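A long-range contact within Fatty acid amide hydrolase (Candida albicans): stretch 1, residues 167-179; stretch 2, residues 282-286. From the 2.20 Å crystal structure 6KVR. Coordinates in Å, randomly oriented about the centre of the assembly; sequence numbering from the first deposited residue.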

# COMPACT_ATOMS: atom_id res chain seq x y z
N ILE A 167 -14.71 26.99 5.21
CA ILE A 167 -13.35 27.21 4.75
C ILE A 167 -12.48 26.07 5.22
O ILE A 167 -12.53 25.66 6.39
CB ILE A 167 -12.80 28.55 5.28
CG1 ILE A 167 -13.52 29.73 4.65
CG2 ILE A 167 -11.29 28.63 5.02
CD1 ILE A 167 -13.28 31.04 5.45
N THR A 168 -11.67 25.54 4.31
CA THR A 168 -10.67 24.53 4.61
C THR A 168 -9.37 24.97 3.95
O THR A 168 -9.22 24.87 2.73
CB THR A 168 -11.11 23.15 4.13
OG1 THR A 168 -12.38 22.86 4.70
CG2 THR A 168 -10.10 22.07 4.54
N HIS A 169 -8.44 25.46 4.75
CA HIS A 169 -7.25 26.09 4.21
C HIS A 169 -5.96 25.36 4.54
O HIS A 169 -4.94 25.63 3.90
CB HIS A 169 -7.16 27.55 4.68
CG HIS A 169 -7.23 27.71 6.17
ND1 HIS A 169 -6.27 27.19 7.01
CD2 HIS A 169 -8.15 28.31 6.96
CE1 HIS A 169 -6.60 27.48 8.26
NE2 HIS A 169 -7.73 28.16 8.26
N GLY A 170 -5.98 24.44 5.51
CA GLY A 170 -4.78 23.67 5.82
C GLY A 170 -3.58 24.50 6.23
O GLY A 170 -2.44 24.07 6.03
N GLY A 171 -3.82 25.69 6.80
CA GLY A 171 -2.76 26.61 7.16
C GLY A 171 -2.24 27.50 6.05
O GLY A 171 -1.36 28.33 6.31
N TYR A 172 -2.76 27.38 4.83
CA TYR A 172 -2.31 28.18 3.69
C TYR A 172 -3.28 29.34 3.49
O TYR A 172 -4.48 29.11 3.30
CB TYR A 172 -2.21 27.34 2.41
CG TYR A 172 -1.24 26.19 2.48
CD1 TYR A 172 0.13 26.39 2.33
CD2 TYR A 172 -1.68 24.89 2.69
CE1 TYR A 172 1.03 25.33 2.37
CE2 TYR A 172 -0.80 23.83 2.76
CZ TYR A 172 0.56 24.06 2.60
OH TYR A 172 1.44 23.00 2.65
N VAL A 173 -2.77 30.57 3.53
CA VAL A 173 -3.67 31.71 3.37
C VAL A 173 -4.29 31.70 1.99
O VAL A 173 -5.48 32.00 1.82
CB VAL A 173 -2.93 33.03 3.67
CG1 VAL A 173 -3.73 34.23 3.13
CG2 VAL A 173 -2.72 33.16 5.18
N SER A 174 -3.52 31.29 0.97
CA SER A 174 -4.05 31.18 -0.38
C SER A 174 -5.31 30.32 -0.44
O SER A 174 -6.12 30.51 -1.35
CB SER A 174 -2.98 30.62 -1.32
OG SER A 174 -2.77 29.24 -1.05
N LYS A 175 -5.51 29.41 0.51
CA LYS A 175 -6.67 28.53 0.50
C LYS A 175 -7.81 29.03 1.39
O LYS A 175 -8.78 28.29 1.61
CB LYS A 175 -6.26 27.11 0.93
CG LYS A 175 -5.35 26.42 -0.06
CD LYS A 175 -6.21 25.80 -1.15
CE LYS A 175 -5.46 25.52 -2.43
NZ LYS A 175 -6.27 24.56 -3.21
N ILE A 176 -7.72 30.25 1.91
CA ILE A 176 -8.80 30.76 2.74
C ILE A 176 -10.10 30.92 1.96
O ILE A 176 -11.16 31.10 2.57
CB ILE A 176 -8.38 32.09 3.42
CG1 ILE A 176 -9.32 32.43 4.58
CG2 ILE A 176 -8.32 33.21 2.40
CD1 ILE A 176 -8.97 33.73 5.28
N VAL A 177 -10.04 30.83 0.63
CA VAL A 177 -11.22 30.89 -0.22
C VAL A 177 -11.67 29.50 -0.67
O VAL A 177 -12.53 29.39 -1.54
CB VAL A 177 -10.97 31.79 -1.43
CG1 VAL A 177 -10.67 33.22 -0.97
CG2 VAL A 177 -9.80 31.25 -2.25
N ASN A 178 -11.12 28.44 -0.09
CA ASN A 178 -11.46 27.08 -0.48
C ASN A 178 -12.55 26.55 0.44
O ASN A 178 -12.31 26.32 1.63
CB ASN A 178 -10.21 26.20 -0.42
CG ASN A 178 -10.51 24.75 -0.75
OD1 ASN A 178 -11.00 24.45 -1.84
ND2 ASN A 178 -10.24 23.85 0.20
N ILE A 179 -13.75 26.36 -0.10
CA ILE A 179 -14.89 25.86 0.66
C ILE A 179 -15.39 24.58 0.00
O ILE A 179 -16.12 24.63 -0.99
CB ILE A 179 -16.02 26.91 0.75
CG1 ILE A 179 -15.51 28.23 1.33
CG2 ILE A 179 -17.20 26.39 1.58
CD1 ILE A 179 -16.61 29.28 1.54
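Stretch 2 282-286: GVSSG

Stretch 2 is a short segment without regular helix or strand, centred on V283. At V283 the backbone is extended (phi/psi -115/129), and S284 is more extended still (-171/173); at S285 (-91/12) the chain bends. No hydrogen bond joins the two stretches directly; the contact is made by packing, with one water bridging the stretches. Their backbones come nearest at G170 and V283, whose CA atoms are 5.0 Å apart.

The CA-to-CB bond of V283 points toward stretch 1, and 114 Å² of the residue is covered there, in a hollow lined by T168, H169, G170, Y172, K175 and N178. A type I' turn from H169 to Y172, closed by Y172 N to H169 O at 2.9 Å, supplies one part of the wall. V283 CG1 lies 3.5 Å from H169 O, 4.0 Å from G170 CA and 4.1 Å from K175 CG, the last being part of the lysine's aliphatic stem. V283 CG2 rests 3.4 Å from T168 O and 3.5 Å from N178 ND2. N178 ND2 donates to T168 O at 2.9 Å, so these polar atoms satisfy each other at least in part where the methyl lies against them. A compact, branched valine suits such a site, since its two methyls reach different parts of the wall. Glycine suits position 170 twice over: its phi is positive, and an ideally placed CB there would clash with V283 CG1.

Y172, with 51 Å² covered by stretch 2, comes next. V283, S284 and S285 follow its side chain outward. The ring presents an edge to V283, with Y172 CD2 4.1 Å from V283 CG1, and to the backbone of S284, with Y172 CE2 4.3 Å from S284 CA; Y172 OH lies 3.6 Å from S285 CB. Here a water bridges the stretches, donating to Y172 OH at 3.2 Å and accepting from S285 N at 2.9 Å.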

# COMPACT_ATOMS: atom_id res chain seq x y z
N GLY A 282 -8.97 16.68 2.03
CA GLY A 282 -8.39 17.70 2.88
C GLY A 282 -7.41 18.53 2.07
O GLY A 282 -7.24 18.33 0.86
N VAL A 283 -6.77 19.48 2.75
CA VAL A 283 -5.81 20.39 2.13
C VAL A 283 -4.43 20.11 2.72
O VAL A 283 -4.26 20.07 3.95
CB VAL A 283 -6.21 21.87 2.34
CG1 VAL A 283 -5.07 22.79 1.93
CG2 VAL A 283 -7.44 22.19 1.55
N SER A 284 -3.45 19.94 1.84
CA SER A 284 -2.05 19.74 2.21
C SER A 284 -1.25 19.82 0.92
O SER A 284 -1.82 19.88 -0.18
CB SER A 284 -1.81 18.40 2.92
OG SER A 284 -1.48 17.37 1.98
N SER A 285 0.07 19.80 1.05
CA SER A 285 0.92 19.76 -0.13
C SER A 285 1.27 18.34 -0.59
O SER A 285 2.14 18.16 -1.45
CB SER A 285 2.19 20.57 0.13
OG SER A 285 3.09 19.81 0.92
N GLY A 286 0.59 17.32 -0.06
CA GLY A 286 0.98 15.93 -0.27
C GLY A 286 0.29 15.17 -1.38
O GLY A 286 0.43 13.94 -1.43
O HOH W 1 1.43 19.97 3.57